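Local coordinates for Thiosulfate:glutathione sulfurtransferase (PDB 6BEV), which transfers sulfane sulfur from thiosulfate to glutathione, giving S-sulfanylglutathione, a central intermediate in hydrogen sulfide metabolism, at residues A77-L82 with E86-E91; L72-E75 with A81-S84; L95-Q100 with L106-L111. All coordinates share one frame; numbering follows the deposited sequence. Where two conformers were deposited one is given.

Interaction 1 (A77-L82 with E86-E91); sequences AAFQAL and EKPKLE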
loop_
_atom_site.group_PDB
_atom_site.type_symbol
_atom_site.label_atom_id
_atom_site.label_comp_id
_atom_site.label_asym_id
_atom_site.label_seq_id
_atom_site.Cartn_x
_atom_site.Cartn_y
_atom_site.Cartn_z
ATOM N N ALA A 77 17.284 -7.707 1.196
ATOM C CA ALA A 77 17.638 -8.309 -0.084
ATOM C C ALA A 77 16.608 -9.346 -0.514
ATOM O O ALA A 77 16.368 -9.517 -1.718
ATOM C CB ALA A 77 19.035 -8.923 -0.026
ATOM N N ALA A 78 15.993 -10.043 0.441
ATOM C CA ALA A 78 14.946 -11.002 0.099
ATOM C C ALA A 78 13.693 -10.295 -0.400
ATOM O O ALA A 78 13.030 -10.773 -1.329
ATOM C CB ALA A 78 14.626 -11.866 1.315
ATOM N N PHE A 79 13.365 -9.154 0.199
ATOM C CA PHE A 79 12.250 -8.352 -0.284
ATOM C C PHE A 79 12.500 -7.888 -1.719
ATOM O O PHE A 79 11.630 -7.997 -2.592
ATOM C CB PHE A 79 12.052 -7.163 0.663
ATOM C CG PHE A 79 10.864 -6.298 0.319
ATOM C CD1 PHE A 79 10.899 -5.428 -0.772
ATOM C CD2 PHE A 79 9.705 -6.332 1.083
ATOM C CE1 PHE A 79 9.823 -4.632 -1.087
ATOM C CE2 PHE A 79 8.617 -5.521 0.765
ATOM C CZ PHE A 79 8.679 -4.672 -0.322
ATOM N N GLN A 80 13.699 -7.375 -1.984
ATOM C CA GLN A 80 14.024 -6.930 -3.332
ATOM C C GLN A 80 13.904 -8.081 -4.321
ATOM O O GLN A 80 13.393 -7.912 -5.435
ATOM C CB GLN A 80 15.439 -6.351 -3.327
ATOM C CG GLN A 80 16.000 -5.967 -4.680
ATOM C CD GLN A 80 15.343 -4.761 -5.294
ATOM O OE1 GLN A 80 15.235 -3.706 -4.665
ATOM N NE2 GLN A 80 14.932 -4.895 -6.547
ATOM N N ALA A 81 14.395 -9.262 -3.943
ATOM C CA ALA A 81 14.320 -10.406 -4.845
ATOM C C ALA A 81 12.868 -10.754 -5.175
ATOM O O ALA A 81 12.522 -10.991 -6.338
ATOM C CB ALA A 81 15.032 -11.607 -4.242
ATOM N N LEU A 82 12.006 -10.827 -4.159
ATOM C CA LEU A 82 10.649 -11.307 -4.407
ATOM C C LEU A 82 9.786 -10.250 -5.082
ATOM O O LEU A 82 8.995 -10.574 -5.974
ATOM C CB LEU A 82 10.003 -11.766 -3.106
ATOM C CG LEU A 82 8.636 -12.432 -3.236
ATOM C CD1 LEU A 82 8.639 -13.582 -4.236
ATOM C CD2 LEU A 82 8.158 -12.891 -1.887
ATOM N N GLU A 86 12.482 -1.853 -3.349
ATOM C CA GLU A 86 13.192 -1.735 -2.082
ATOM C C GLU A 86 12.226 -1.868 -0.905
ATOM O O GLU A 86 11.126 -1.310 -0.913
ATOM C CB GLU A 86 13.916 -0.388 -2.019
ATOM C CG GLU A 86 14.838 -0.216 -0.819
ATOM C CD GLU A 86 15.696 1.041 -0.909
ATOM O OE1 GLU A 86 16.488 1.170 -1.869
ATOM O OE2 GLU A 86 15.580 1.907 -0.017
ATOM N N LYS A 87 12.647 -2.599 0.116
ATOM C CA LYS A 87 11.824 -2.774 1.303
ATOM C C LYS A 87 11.602 -1.420 1.973
ATOM O O LYS A 87 12.551 -0.652 2.135
ATOM C CB LYS A 87 12.518 -3.720 2.287
ATOM C CG LYS A 87 11.650 -4.116 3.474
ATOM C CD LYS A 87 12.373 -4.983 4.488
ATOM C CE LYS A 87 11.424 -5.380 5.589
ATOM N NZ LYS A 87 12.105 -6.108 6.685
ATOM N N PRO A 88 10.383 -1.094 2.387
ATOM C CA PRO A 88 10.181 0.140 3.142
ATOM C C PRO A 88 10.902 0.092 4.478
ATOM O O PRO A 88 11.179 -0.968 5.031
ATOM C CB PRO A 88 8.665 0.179 3.352
ATOM C CG PRO A 88 8.222 -1.227 3.242
ATOM C CD PRO A 88 9.142 -1.867 2.248
ATOM N N LYS A 89 11.166 1.274 5.021
ATOM C CA LYS A 89 11.817 1.442 6.314
ATOM C C LYS A 89 10.795 1.930 7.331
ATOM O O LYS A 89 9.797 2.556 6.973
ATOM C CB LYS A 89 12.967 2.446 6.200
ATOM C CG LYS A 89 14.026 2.029 5.182
ATOM C CD LYS A 89 15.097 3.093 4.967
ATOM C CE LYS A 89 14.533 4.393 4.395
ATOM N NZ LYS A 89 13.697 4.243 3.148
ATOM N N LEU A 90 11.042 1.611 8.610
ATOM C CA LEU A 90 10.062 1.923 9.645
ATOM C C LEU A 90 9.802 3.413 9.735
ATOM O O LEU A 90 8.711 3.829 10.139
ATOM C CB LEU A 90 10.529 1.420 11.009
ATOM C CG LEU A 90 10.056 0.024 11.402
ATOM C CD1 LEU A 90 10.699 -1.021 10.525
ATOM C CD2 LEU A 90 10.355 -0.240 12.878
ATOM N N GLU A 91 10.791 4.228 9.391
ATOM C CA GLU A 91 10.649 5.673 9.447
ATOM C C GLU A 91 10.002 6.260 8.196
ATOM O O GLU A 91 9.925 7.497 8.088
ATOM C CB GLU A 91 12.016 6.321 9.676
ATOM C CG GLU A 91 13.005 6.127 8.534
ATOM C CD GLU A 91 13.923 4.914 8.720
ATOM O OE1 GLU A 91 13.592 3.985 9.508
ATOM O OE2 GLU A 91 14.990 4.893 8.064
#

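Interaction 2 (L72-E75 with A81-S84); sequences LQME and ALYS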
loop_
_atom_site.group_PDB
_atom_site.type_symbol
_atom_site.label_atom_id
_atom_site.label_comp_id
_atom_site.label_asym_id
_atom_site.label_seq_id
_atom_site.Cartn_x
_atom_site.Cartn_y
_atom_site.Cartn_z
ATOM N N LEU A 72 7.217 -7.751 5.378
ATOM C CA LEU A 72 7.753 -6.778 6.318
ATOM C C LEU A 72 8.768 -7.395 7.268
ATOM O O LEU A 72 9.572 -6.662 7.846
ATOM C CB LEU A 72 6.618 -6.097 7.087
ATOM C CG LEU A 72 5.660 -5.290 6.217
ATOM C CD1 LEU A 72 4.528 -4.727 7.071
ATOM C CD2 LEU A 72 6.371 -4.160 5.469
ATOM N N GLN A 73 8.759 -8.715 7.434
ATOM C CA GLN A 73 9.717 -9.383 8.310
ATOM C C GLN A 73 10.981 -9.810 7.588
ATOM O O GLN A 73 12.013 -10.004 8.245
ATOM C CB GLN A 73 9.082 -10.628 8.941
ATOM C CG GLN A 73 7.919 -10.353 9.870
ATOM C CD GLN A 73 8.329 -10.021 11.297
ATOM O OE1 GLN A 73 9.496 -9.704 11.594
ATOM N NE2 GLN A 73 7.371 -10.097 12.198
ATOM N N MET A 74 10.939 -10.008 6.276
ATOM C CA MET A 74 12.076 -10.611 5.602
ATOM C C MET A 74 13.199 -9.597 5.418
ATOM O O MET A 74 13.006 -8.382 5.482
ATOM C CB MET A 74 11.663 -11.237 4.265
ATOM C CG MET A 74 11.206 -10.248 3.202
ATOM S SD MET A 74 10.842 -10.987 1.590
ATOM C CE MET A 74 9.331 -11.965 1.900
ATOM N N GLU A 75 14.403 -10.118 5.210
ATOM C CA GLU A 75 15.538 -9.234 5.048
ATOM C C GLU A 75 15.395 -8.380 3.784
ATOM O O GLU A 75 14.770 -8.796 2.796
ATOM C CB GLU A 75 16.825 -10.045 5.006
ATOM C CG GLU A 75 17.112 -10.777 6.326
ATOM C CD GLU A 75 17.207 -9.824 7.503
ATOM O OE1 GLU A 75 18.021 -8.889 7.430
ATOM O OE2 GLU A 75 16.452 -9.993 8.485
ATOM N N ALA A 81 14.395 -9.262 -3.943
ATOM C CA ALA A 81 14.320 -10.406 -4.845
ATOM C C ALA A 81 12.868 -10.754 -5.175
ATOM O O ALA A 81 12.522 -10.991 -6.338
ATOM C CB ALA A 81 15.032 -11.607 -4.242
ATOM N N LEU A 82 12.006 -10.827 -4.159
ATOM C CA LEU A 82 10.649 -11.307 -4.407
ATOM C C LEU A 82 9.786 -10.250 -5.082
ATOM O O LEU A 82 8.995 -10.574 -5.974
ATOM C CB LEU A 82 10.003 -11.766 -3.106
ATOM C CG LEU A 82 8.636 -12.432 -3.236
ATOM C CD1 LEU A 82 8.639 -13.582 -4.236
ATOM C CD2 LEU A 82 8.158 -12.891 -1.887
ATOM N N TYR A 83 9.907 -8.995 -4.649
ATOM C CA TYR A 83 8.997 -7.927 -5.054
ATOM C C TYR A 83 9.586 -6.950 -6.066
ATOM O O TYR A 83 8.848 -6.111 -6.589
ATOM C CB TYR A 83 8.466 -7.176 -3.809
ATOM C CG TYR A 83 7.659 -8.101 -2.930
ATOM C CD1 TYR A 83 6.413 -8.561 -3.338
ATOM C CD2 TYR A 83 8.168 -8.569 -1.733
ATOM C CE1 TYR A 83 5.688 -9.450 -2.571
ATOM C CE2 TYR A 83 7.442 -9.455 -0.961
ATOM C CZ TYR A 83 6.215 -9.904 -1.384
ATOM O OH TYR A 83 5.538 -10.812 -0.579
ATOM N N SER A 84 10.884 -7.037 -6.363
ATOM C CA SER A 84 11.526 -6.177 -7.359
ATOM C C SER A 84 11.413 -4.700 -6.992
ATOM O O SER A 84 11.256 -3.842 -7.862
ATOM C CB SER A 84 10.972 -6.429 -8.763
ATOM O OG SER A 84 11.164 -7.767 -9.157
#

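Interaction 3 (L95-Q100 with L106-L111); sequences LVFFCQ and LQATQL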
loop_
_atom_site.group_PDB
_atom_site.type_symbol
_atom_site.label_atom_id
_atom_site.label_comp_id
_atom_site.label_asym_id
_atom_site.label_seq_id
_atom_site.Cartn_x
_atom_site.Cartn_y
_atom_site.Cartn_z
ATOM N N LEU A 95 3.218 5.339 3.610
ATOM C CA LEU A 95 3.153 3.992 3.051
ATOM C C LEU A 95 1.663 3.660 2.956
ATOM O O LEU A 95 1.014 3.382 3.964
ATOM C CB LEU A 95 3.897 3.001 3.937
ATOM C CG LEU A 95 5.382 3.304 4.192
ATOM C CD1 LEU A 95 5.950 2.266 5.132
ATOM C CD2 LEU A 95 6.186 3.359 2.907
ATOM N N VAL A 96 1.105 3.749 1.755
ATOM C CA VAL A 96 -0.339 3.715 1.556
ATOM C C VAL A 96 -0.754 2.342 1.042
ATOM O O VAL A 96 -0.349 1.922 -0.048
ATOM C CB VAL A 96 -0.789 4.828 0.600
ATOM C CG1 VAL A 96 -2.277 4.720 0.342
ATOM C CG2 VAL A 96 -0.431 6.189 1.173
ATOM N N PHE A 97 -1.594 1.663 1.818
ATOM C CA PHE A 97 -2.114 0.345 1.487
ATOM C C PHE A 97 -3.550 0.472 0.998
ATOM O O PHE A 97 -4.304 1.338 1.465
ATOM C CB PHE A 97 -2.047 -0.558 2.733
ATOM C CG PHE A 97 -0.645 -0.752 3.229
ATOM C CD1 PHE A 97 -0.057 0.146 4.111
ATOM C CD2 PHE A 97 0.120 -1.821 2.770
ATOM C CE1 PHE A 97 1.254 -0.027 4.513
ATOM C CE2 PHE A 97 1.426 -1.985 3.174
ATOM C CZ PHE A 97 1.984 -1.092 4.042
ATOM N N PHE A 98 -3.942 -0.414 0.075
ATOM C CA PHE A 98 -5.323 -0.394 -0.392
ATOM C C PHE A 98 -5.726 -1.750 -0.957
ATOM O O PHE A 98 -4.903 -2.499 -1.486
ATOM C CB PHE A 98 -5.541 0.693 -1.465
ATOM C CG PHE A 98 -4.837 0.419 -2.766
ATOM C CD1 PHE A 98 -5.469 -0.227 -3.831
ATOM C CD2 PHE A 98 -3.520 0.798 -2.932
ATOM C CE1 PHE A 98 -4.771 -0.493 -5.008
ATOM C CE2 PHE A 98 -2.828 0.534 -4.117
ATOM C CZ PHE A 98 -3.454 -0.105 -5.151
ATOM N N CYS A 99 -7.035 -2.011 -0.928
ATOM C CA CYS A 99 -7.630 -3.100 -1.703
ATOM C C CYS A 99 -8.698 -2.497 -2.620
ATOM O O CYS A 99 -8.569 -1.333 -3.003
ATOM C CB CYS A 99 -8.157 -4.216 -0.800
ATOM S SG CYS A 99 -9.509 -3.704 0.276
ATOM N N GLN A 100 -9.741 -3.241 -3.016
ATOM C CA GLN A 100 -10.764 -2.657 -3.893
ATOM C C GLN A 100 -11.912 -2.001 -3.131
ATOM O O GLN A 100 -12.630 -1.195 -3.720
ATOM C CB GLN A 100 -11.301 -3.655 -4.942
ATOM C CG GLN A 100 -12.471 -4.565 -4.529
ATOM C CD GLN A 100 -12.067 -5.684 -3.574
ATOM O OE1 GLN A 100 -11.177 -5.536 -2.723
ATOM N NE2 GLN A 100 -12.722 -6.826 -3.715
ATOM N N LEU A 106 -7.364 -1.981 5.188
ATOM C CA LEU A 106 -7.372 -1.718 6.624
ATOM C C LEU A 106 -6.578 -2.782 7.385
ATOM O O LEU A 106 -5.737 -2.464 8.240
ATOM C CB LEU A 106 -8.816 -1.682 7.120
ATOM C CG LEU A 106 -8.986 -1.456 8.626
ATOM C CD1 LEU A 106 -8.353 -0.147 9.091
ATOM C CD2 LEU A 106 -10.462 -1.485 9.006
ATOM N N GLN A 107 -6.836 -4.056 7.086
ATOM C CA GLN A 107 -6.097 -5.136 7.720
ATOM C C GLN A 107 -4.595 -4.963 7.509
ATOM O O GLN A 107 -3.801 -5.149 8.440
ATOM C CB GLN A 107 -6.581 -6.472 7.151
ATOM C CG GLN A 107 -5.857 -7.681 7.699
ATOM C CD GLN A 107 -6.150 -8.955 6.928
ATOM O OE1 GLN A 107 -6.953 -8.971 5.999
ATOM N NE2 GLN A 107 -5.477 -10.027 7.300
ATOM N N ALA A 108 -4.181 -4.631 6.284
ATOM C CA ALA A 108 -2.764 -4.463 5.984
ATOM C C ALA A 108 -2.182 -3.284 6.742
ATOM O O ALA A 108 -1.058 -3.369 7.256
ATOM C CB ALA A 108 -2.594 -4.263 4.477
ATOM N N THR A 109 -2.927 -2.179 6.827
ATOM C CA THR A 109 -2.422 -0.994 7.509
ATOM C C THR A 109 -2.211 -1.279 8.984
ATOM O O THR A 109 -1.181 -0.917 9.566
ATOM C CB THR A 109 -3.391 0.168 7.313
ATOM O OG1 THR A 109 -3.508 0.459 5.910
ATOM C CG2 THR A 109 -2.896 1.408 8.006
ATOM N N GLN A 110 -3.197 -1.918 9.606
ATOM C CA GLN A 110 -3.068 -2.286 11.010
ATOM C C GLN A 110 -1.889 -3.227 11.233
ATOM O O GLN A 110 -1.139 -3.087 12.216
ATOM C CB GLN A 110 -4.372 -2.940 11.456
ATOM C CG GLN A 110 -5.555 -2.000 11.484
ATOM C CD GLN A 110 -6.874 -2.723 11.698
ATOM O OE1 GLN A 110 -7.038 -3.875 11.287
ATOM N NE2 GLN A 110 -7.824 -2.041 12.303
ATOM N N LEU A 111 -1.712 -4.199 10.341
ATOM C CA LEU A 111 -0.587 -5.115 10.458
ATOM C C LEU A 111 0.736 -4.360 10.386
ATOM O O LEU A 111 1.635 -4.548 11.224
ATOM C CB LEU A 111 -0.684 -6.187 9.366
ATOM C CG LEU A 111 0.489 -7.157 9.267
ATOM C CD1 LEU A 111 0.672 -7.938 10.544
ATOM C CD2 LEU A 111 0.246 -8.085 8.090
#

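Interaction 1 (A77-L82 with E86-E91)
F79 meets K87 through a CH-pi contact: K87 CA stands 3.6 Å from the centroid of the F79 ring, only 17° off the ring normal, and so covers one face. The ring gets there because F79 CG is anti to the backbone N (chi1 -176°), which carries it from helix 76-83 over to the chain at E86-P88.

Apolar packing adds to this contact. K87 CB lies 3.6 Å from F79 CG, and K87 CG reaches the CD2 side of the ring. Farther out, P88 CD meets F79 CZ at 3.8 Å, approaching obliquely.

Polar backbone atoms also touch the ring. K87 N is 3.4 Å from F79 CD1, and E86 O is 3.6 Å from F79 CE1; that carbonyl also accepts a hydrogen bond from R42 NH1. With an alanine in place of F79, the CH-pi contact would go and a gap would probably open beneath K87 CA and P88 CD.

No hydrogen bond joins the two segments, which bury 218 Å² between them. Their contact therefore rests on shape and dispersion, with K87 CA over one ring face and aliphatic carbons beside it, while the loop's polar ties go to other partners.

Interaction 2 (L72-E75 with A81-S84)
The ammonium nitrogen of K87 is gripped at the backbone of M74, the residue whose side chain reaches across to L82 and Y83. K87 NZ hydrogen-bonds to two carbonyl oxygens, M74 O and L72 O. They sit where helix 65-73 ends and M74 leaves helical geometry, a place where a positive charge would probably be stabilised by the helix end.

The contact between the segments themselves is apolar and small, with 85 Å² buried in all, and the M74 methyl does the touching. M74 CG is wedged between the backbone N and the carbonyl carbon (chi1 67°), and a second bend about the CG-SD bond (chi3 69°) turns CE toward helix 76-83. There M74 CE meets L82 CD2 at 4.1 Å, the two side chains crossing at about a right angle. The same methyl lies 4.2 Å from Y83 CE2, at the edge of the ring and near its plane.

Y83 is confined from several directions. Its own neighbour L82 lays CG 3.9 Å above one face of the ring, offset toward the rim, while the F79 ring meets it with the planes inclined by about 50°. Its phenolic OH hydrogen-bonds to E67 OE1, on the body of helix 65-73. The buried ring thus has its polar end satisfied and its rotation restricted, whereas L82 lies on the exposed side.

E75 occupies the N-cap position of helix 76-83, so M74 and E75 alone separate the two helices. The arrangement is that of two consecutive helices joined by a two-residue turn, closed by hydrophobic contact between the turn and the far end of the second helix, in the helical part of the rhodanese fold that lies between strands 61-62 and 95-98.

Interaction 3 (L95-Q100 with L106-L111)
F97 turns its CG anti to its carbonyl carbon (chi1 -61°), and T109 places OG1 in the same relation to its own carbonyl carbon (chi1 -61°), which sets the hydroxyl against the base of the phenylalanine. T109 OG1 comes within 3.6 Å of F97 CB and 3.9 Å of F97 CD1, reaching the ring obliquely. The backbones are close at this point, with 6.2 Å between F97 CA and T109 CA.

A108 supplies the apolar half of the contact. Its methyl CB lies 4.0 Å from F97 CD2 and 4.1 Å from F97 CB, so the root of the phenylalanine is packed by two successive residues of helix 103-114, the methyl near one ortho carbon and the hydroxyl near the other. No hydrogen bond crosses between the segments. T109 OG1 instead bonds to G105 O, one turn earlier in its own helix, which satisfies this buried hydroxyl and lets it face hydrocarbon.

Elsewhere the F97 ring stacks with F44 of strand 42-45, and L68 of helix 65-73 packs against both F97 and A108. V96 and F98, whose CB atoms point away from the helix, touch L43 of strand 42-45.

Beyond the strand comes C99, the residue that carries the persulfide intermediate. Its CB also points toward the helix, but C99 SG stays 5.6 Å from L106 N; the packing on the helix is made two residues earlier, by F97. The chain from C99 leads into helix 103-114, as in the catalytic loop of rhodaneses, where the cysteine sits between a parallel strand and a helix. Strand 95-98, helix 103-114 and strand 120-122 form a beta-alpha-beta crossover, and this contact seats its helix on the central sheet next to the loop that begins with C99.

Overall arrangement
From the N terminus, interaction 2 opens first, at the end of helix 65-73, and closes at the end of helix 76-83. Before it closes, interaction 1 has begun on that same helix, and it ends in the following loop; the two therefore interleave, sharing A81 and L82, with centres about 5 Å apart. Together they tie helix 65-73, helix 76-83 and the loop 86-91 into one peripheral group. Interaction 3 follows in series, its centre about 17 Å from those of the other two, and closes the loop between strand 95-98 and helix 103-114 in the core. P88 CB touches L95 CD1 at 3.9 Å, joining the periphery to the sheet.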